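Side-chain contacts in putative glycyl-glycine endopeptidase lytM (Ruminococcus gnavus, PDB 3NYY), which is a putative glycyl-glycine endopeptidase that probably acts as a metalloendopeptidase of the M23 peptidase family: residues A[149-154]-A[170-175]; A[24-29]-A[57-62]. All coordinates share one frame; numbering follows the deposited sequence. Where two conformers were deposited one is given.

Interaction 1: residues A[149-154]-A[170-175]; sequences VVTEKG and GAYFYY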
loop_
_atom_site.group_PDB
_atom_site.type_symbol
_atom_site.label_atom_id
_atom_site.label_comp_id
_atom_site.label_asym_id
_atom_site.label_seq_id
_atom_site.Cartn_x
_atom_site.Cartn_y
_atom_site.Cartn_z
ATOM N N VAL A 149 -10.962 1.979 -26.366
ATOM C CA VAL A 149 -11.303 0.769 -27.132
ATOM C C VAL A 149 -10.667 -0.389 -26.395
ATOM O O VAL A 149 -9.553 -0.253 -25.889
ATOM C CB VAL A 149 -10.770 0.835 -28.585
ATOM C CG1 VAL A 149 -11.050 -0.457 -29.302
ATOM C CG2 VAL A 149 -11.377 2.089 -29.323
ATOM N N VAL A 150 -11.376 -1.504 -26.298
ATOM C CA VAL A 150 -10.830 -2.730 -25.714
ATOM C C VAL A 150 -9.783 -3.280 -26.679
ATOM O O VAL A 150 -10.111 -3.686 -27.798
ATOM C CB VAL A 150 -11.904 -3.822 -25.458
ATOM C CG1 VAL A 150 -11.242 -5.075 -24.834
ATOM C CG2 VAL A 150 -13.031 -3.270 -24.562
ATOM N N THR A 151 -8.530 -3.257 -26.252
ATOM C CA THR A 151 -7.350 -3.648 -27.024
ATOM C C THR A 151 -6.894 -5.071 -26.758
ATOM O O THR A 151 -6.395 -5.745 -27.665
ATOM C CB THR A 151 -6.179 -2.697 -26.693
ATOM O OG1 THR A 151 -6.587 -1.363 -26.990
ATOM C CG2 THR A 151 -4.896 -3.052 -27.458
ATOM N N GLU A 152 -6.982 -5.492 -25.483
ATOM C CA GLU A 152 -6.669 -6.864 -25.116
ATOM C C GLU A 152 -7.680 -7.351 -24.101
ATOM O O GLU A 152 -8.191 -6.564 -23.276
ATOM C CB GLU A 152 -5.240 -6.970 -24.556
ATOM C CG GLU A 152 -4.161 -6.829 -25.631
ATOM C CD GLU A 152 -2.743 -6.948 -25.106
ATOM O OE1 GLU A 152 -2.438 -6.339 -24.063
ATOM O OE2 GLU A 152 -1.922 -7.640 -25.748
ATOM N N LYS A 153 -7.972 -8.645 -24.148
ATOM C CA LYS A 153 -8.883 -9.264 -23.193
ATOM C C LYS A 153 -8.562 -10.737 -23.101
ATOM O O LYS A 153 -8.641 -11.465 -24.100
ATOM C CB LYS A 153 -10.324 -9.085 -23.595
ATOM C CG LYS A 153 -11.325 -9.649 -22.558
ATOM C CD LYS A 153 -12.683 -9.841 -23.207
ATOM C CE LYS A 153 -13.726 -10.427 -22.209
ATOM N NZ LYS A 153 -14.830 -11.065 -22.966
ATOM N N GLY A 154 -8.168 -11.170 -21.921
ATOM C CA GLY A 154 -7.922 -12.601 -21.687
ATOM C C GLY A 154 -6.935 -12.848 -20.590
ATOM O O GLY A 154 -6.485 -11.932 -19.917
ATOM N N GLY A 170 -3.835 8.068 -26.204
ATOM C CA GLY A 170 -2.862 7.058 -26.601
ATOM C C GLY A 170 -2.316 6.126 -25.534
ATOM O O GLY A 170 -1.565 5.200 -25.842
ATOM N N ALA A 171 -2.659 6.368 -24.294
ATOM C CA ALA A 171 -2.194 5.469 -23.250
ATOM C C ALA A 171 -2.998 4.175 -23.210
ATOM O O ALA A 171 -4.147 4.116 -23.626
ATOM C CB ALA A 171 -2.238 6.148 -21.866
ATOM N N TYR A 172 -2.339 3.127 -22.725
ATOM C CA TYR A 172 -2.958 1.816 -22.536
ATOM C C TYR A 172 -3.170 1.648 -21.030
ATOM O O TYR A 172 -2.212 1.645 -20.257
ATOM C CB TYR A 172 -2.019 0.751 -23.069
ATOM C CG TYR A 172 -2.512 -0.667 -22.924
ATOM C CD1 TYR A 172 -2.196 -1.386 -21.814
ATOM C CD2 TYR A 172 -3.157 -1.322 -23.951
ATOM C CE1 TYR A 172 -2.610 -2.706 -21.654
ATOM C CE2 TYR A 172 -3.557 -2.655 -23.803
ATOM C CZ TYR A 172 -3.254 -3.334 -22.667
ATOM O OH TYR A 172 -3.619 -4.667 -22.497
ATOM N N PHE A 173 -4.434 1.497 -20.629
ATOM C CA PHE A 173 -4.804 1.259 -19.239
ATOM C C PHE A 173 -5.035 -0.224 -19.038
ATOM O O PHE A 173 -5.851 -0.829 -19.729
ATOM C CB PHE A 173 -6.055 2.084 -18.904
ATOM C CG PHE A 173 -5.763 3.548 -18.739
ATOM C CD1 PHE A 173 -5.502 4.380 -19.821
ATOM C CD2 PHE A 173 -5.707 4.083 -17.461
ATOM C CE1 PHE A 173 -5.168 5.735 -19.603
ATOM C CE2 PHE A 173 -5.414 5.396 -17.241
ATOM C CZ PHE A 173 -5.130 6.238 -18.312
ATOM N N TYR A 174 -4.317 -0.803 -18.072
ATOM C CA TYR A 174 -4.255 -2.224 -17.848
ATOM C C TYR A 174 -4.898 -2.577 -16.542
ATOM O O TYR A 174 -4.497 -2.029 -15.531
ATOM C CB TYR A 174 -2.764 -2.612 -17.843
ATOM C CG TYR A 174 -2.414 -4.051 -17.521
ATOM C CD1 TYR A 174 -2.756 -5.084 -18.388
ATOM C CD2 TYR A 174 -1.713 -4.380 -16.372
ATOM C CE1 TYR A 174 -2.389 -6.394 -18.077
ATOM C CE2 TYR A 174 -1.343 -5.673 -16.100
ATOM C CZ TYR A 174 -1.678 -6.678 -16.959
ATOM O OH TYR A 174 -1.333 -8.001 -16.680
ATOM N N TYR A 175 -5.886 -3.480 -16.577
ATOM C CA TYR A 175 -6.674 -3.854 -15.389
ATOM C C TYR A 175 -6.529 -5.353 -15.227
ATOM O O TYR A 175 -6.945 -6.124 -16.103
ATOM C CB TYR A 175 -8.141 -3.488 -15.562
ATOM C CG TYR A 175 -8.408 -2.026 -15.864
ATOM C CD1 TYR A 175 -8.253 -1.528 -17.164
ATOM C CD2 TYR A 175 -8.909 -1.171 -14.886
ATOM C CE1 TYR A 175 -8.513 -0.196 -17.481
ATOM C CE2 TYR A 175 -9.182 0.150 -15.182
ATOM C CZ TYR A 175 -8.973 0.655 -16.476
ATOM O OH TYR A 175 -9.215 2.021 -16.713
#
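Tyr172 lays the CE2 edge of its ring along Thr151 and brings its hydroxyl to Glu152. Its CG stands anti to the backbone N (chi1 179°), which carries the phenol away from its own strand and towards 149-154. Thr151 meets the ring at the edge, near its plane: CB and CG2 each lie 3.9 Å from Tyr172 CE2, so this is edge packing rather than stacking. Thr151 OG1 faces another way and shares a hydrogen bond with Thr166 OG1. Glu152 crosses Tyr172 at about a right angle, with carboxylate and ring planes 78° apart. In one of two conformers of Glu152, its extended chain puts Glu152 OE1 2.6 Å from Tyr172 OH.

The strands are not direct neighbours; 162-166 runs between them in the antiparallel sheet and pairs with both. Thr151 and Glu152 both face Gly164 in a classic beta bulge, consistent with these consecutive residues both directing CB towards Tyr172. The nearest CA pair, Thr151 CA and Tyr172 CA, is 8.3 Å apart, which leaves the contact to side chains. Chemically, an apolar ring edge adjoins a phenol near the Glu152 carboxylate, whose charge Arg162, a weak and distant partner, may partly offset in this conformer.

Interaction 2: residues A[24-29]-A[57-62]; sequences SETMQV and GKVSPS. With SO4 (sulfate ion), chain G.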
loop_
_atom_site.group_PDB
_atom_site.type_symbol
_atom_site.label_atom_id
_atom_site.label_comp_id
_atom_site.label_asym_id
_atom_site.label_seq_id
_atom_site.Cartn_x
_atom_site.Cartn_y
_atom_site.Cartn_z
ATOM N N SER A 24 4.201 16.586 -5.870
ATOM C CA SER A 24 4.034 17.099 -4.517
ATOM C C SER A 24 2.585 17.306 -4.108
ATOM O O SER A 24 1.697 17.400 -4.925
ATOM C CB SER A 24 4.702 18.468 -4.415
ATOM O OG SER A 24 4.022 19.467 -5.203
ATOM N N GLU A 25 2.333 17.416 -2.813
ATOM C CA GLU A 25 0.939 17.642 -2.386
ATOM C C GLU A 25 0.396 19.006 -2.878
ATOM O O GLU A 25 -0.784 19.108 -3.232
ATOM C CB GLU A 25 0.761 17.441 -0.858
ATOM C CG GLU A 25 0.891 15.949 -0.375
ATOM C CD GLU A 25 0.004 14.915 -1.155
ATOM O OE1 GLU A 25 -1.200 15.179 -1.401
ATOM O OE2 GLU A 25 0.519 13.815 -1.522
ATOM N N THR A 26 1.254 20.025 -2.936
ATOM C CA THR A 26 0.881 21.349 -3.493
ATOM C C THR A 26 0.363 21.199 -4.918
ATOM O O THR A 26 -0.696 21.720 -5.292
ATOM C CB THR A 26 2.085 22.322 -3.467
ATOM O OG1 THR A 26 2.408 22.581 -2.099
ATOM C CG2 THR A 26 1.781 23.645 -4.167
HETATM N N MSE A 27 1.118 20.446 -5.718
HETATM C CA MSE A 27 0.724 20.175 -7.089
HETATM C C MSE A 27 -0.529 19.281 -7.158
HETATM O O MSE A 27 -1.362 19.462 -8.035
HETATM C CB MSE A 27 1.926 19.580 -7.845
HETATM C CG MSE A 27 1.818 19.612 -9.334
HETATM SE SE MSE A 27 1.478 21.381 -10.032
HETATM C CE MSE A 27 2.364 22.428 -8.722
ATOM N N GLN A 28 -0.684 18.305 -6.252
ATOM C CA GLN A 28 -1.914 17.501 -6.270
ATOM C C GLN A 28 -3.162 18.358 -6.048
ATOM O O GLN A 28 -4.156 18.193 -6.730
ATOM C CB GLN A 28 -1.902 16.350 -5.249
ATOM C CG GLN A 28 -1.207 15.118 -5.763
ATOM C CD GLN A 28 -1.970 14.347 -6.848
ATOM O OE1 GLN A 28 -3.122 14.640 -7.172
ATOM N NE2 GLN A 28 -1.322 13.324 -7.370
ATOM N N VAL A 29 -3.076 19.303 -5.121
ATOM C CA VAL A 29 -4.190 20.202 -4.887
ATOM C C VAL A 29 -4.447 21.025 -6.140
ATOM O O VAL A 29 -5.591 21.168 -6.569
ATOM C CB VAL A 29 -3.916 21.141 -3.690
ATOM C CG1 VAL A 29 -4.998 22.239 -3.581
ATOM C CG2 VAL A 29 -3.778 20.342 -2.357
ATOM N N GLY A 57 8.133 30.125 -10.251
ATOM C CA GLY A 57 6.976 31.029 -10.260
ATOM C C GLY A 57 5.871 30.716 -9.255
ATOM O O GLY A 57 6.114 30.124 -8.180
ATOM N N LYS A 58 4.650 31.136 -9.600
ATOM C CA LYS A 58 3.487 30.888 -8.764
ATOM C C LYS A 58 2.800 29.637 -9.262
ATOM O O LYS A 58 2.616 29.485 -10.477
ATOM C CB LYS A 58 2.521 32.081 -8.818
ATOM C CG LYS A 58 3.080 33.401 -8.221
ATOM C CD LYS A 58 3.707 33.234 -6.816
ATOM C CE LYS A 58 2.840 32.419 -5.848
ATOM N N VAL A 59 2.441 28.733 -8.346
ATOM C CA VAL A 59 1.695 27.522 -8.714
ATOM C C VAL A 59 0.236 27.964 -8.850
ATOM O O VAL A 59 -0.553 27.908 -7.901
ATOM C CB VAL A 59 1.846 26.387 -7.677
ATOM C CG1 VAL A 59 0.871 25.245 -7.977
ATOM C CG2 VAL A 59 3.278 25.878 -7.667
ATOM N N SER A 60 -0.093 28.427 -10.052
ATOM C CA SER A 60 -1.377 29.062 -10.328
ATOM C C SER A 60 -1.610 29.043 -11.826
ATOM O O SER A 60 -0.652 28.887 -12.601
ATOM C CB SER A 60 -1.366 30.524 -9.861
ATOM O OG SER A 60 -0.542 31.350 -10.683
ATOM N N PRO A 61 -2.867 29.255 -12.249
ATOM C CA PRO A 61 -3.180 29.302 -13.671
ATOM C C PRO A 61 -2.304 30.257 -14.472
ATOM O O PRO A 61 -1.829 29.903 -15.567
ATOM C CB PRO A 61 -4.660 29.751 -13.687
ATOM C CG PRO A 61 -5.204 29.190 -12.426
ATOM C CD PRO A 61 -4.092 29.319 -11.421
ATOM N N SER A 62 -2.078 31.458 -13.962
ATOM C CA SER A 62 -1.280 32.443 -14.686
ATOM C C SER A 62 0.210 32.045 -14.733
ATOM O O SER A 62 0.880 32.308 -15.710
ATOM C CB SER A 62 -1.416 33.836 -14.081
ATOM O OG SER A 62 -1.178 33.797 -12.693
HETATM S S SO4 G . -4.579 33.276 -11.323
HETATM O O1 SO4 G . -4.605 32.657 -9.991
HETATM O O2 SO4 G . -5.724 32.873 -12.149
HETATM O O3 SO4 G . -4.606 34.723 -11.140
HETATM O O4 SO4 G . -3.367 32.849 -12.002
#
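Met27, a selenomethionine, sets its terminal methyl against both branches of Val59, closer to CG1: Met27 CE lies 3.3 Å from Val59 CG1 and 3.7 Å from Val59 CG2. The first distance is tighter than usual van der Waals contact, but two conformers of Met27 are deposited, so any strain is doubtful. With CG anti to the backbone N (chi1 -163°), the chain then bends at chi2 and chi3 and delivers the methyl to the valine. Thr26 adds a looser apolar contact, CG2 to Val59 CG1 at 4.2 Å, while its OG1 hydrogen-bonds to a bound nonaethylene glycol, probably from the crystallisation liquor. Tyr30, further along the same helix, also touches Val59.

Both segments carry a serine N-cap. Ser24 OG accepts from Met27 N at 3.1 Å (N-H...acceptor angle 162°), tying down the first turn that bears the methionine. Ser60 OG accepts from Gly63 N. A sulfate, probably also from the liquor, accepts from Ser62 N on O4 at 2.7 Å (angle 150°), consistent with anion binding at a helix N-terminus. Val59 centres an inverse gamma turn just before this cap. The arrangement is one of serine-capped helix starts, with a loop valine packed on the first turn of helix 25-31 in the LytM N-terminal range.

Interaction 1 and interaction 2 lie on opposite sides of the chain's centre, with their own centres 31 Å apart and their nearest atoms about 13 Å apart, so neither touches the other. They follow in series along the sequence: 24-29 with 57-62 closes within the helical LytM N-terminal range before 149-154 with 170-175 opens in the M23 range. One packs the first turn of helix 25-31 against the loop leading into helix 61-71; the other spans an intervening strand of a beta sheet. Neither includes a bound metal. Glu152 in interaction 1 and Thr26 in interaction 2 each have a side chain about 3 Å from a bound nonaethylene glycol molecule, probably from the crystallisation liquor, whereas the sulfate belongs to interaction 2.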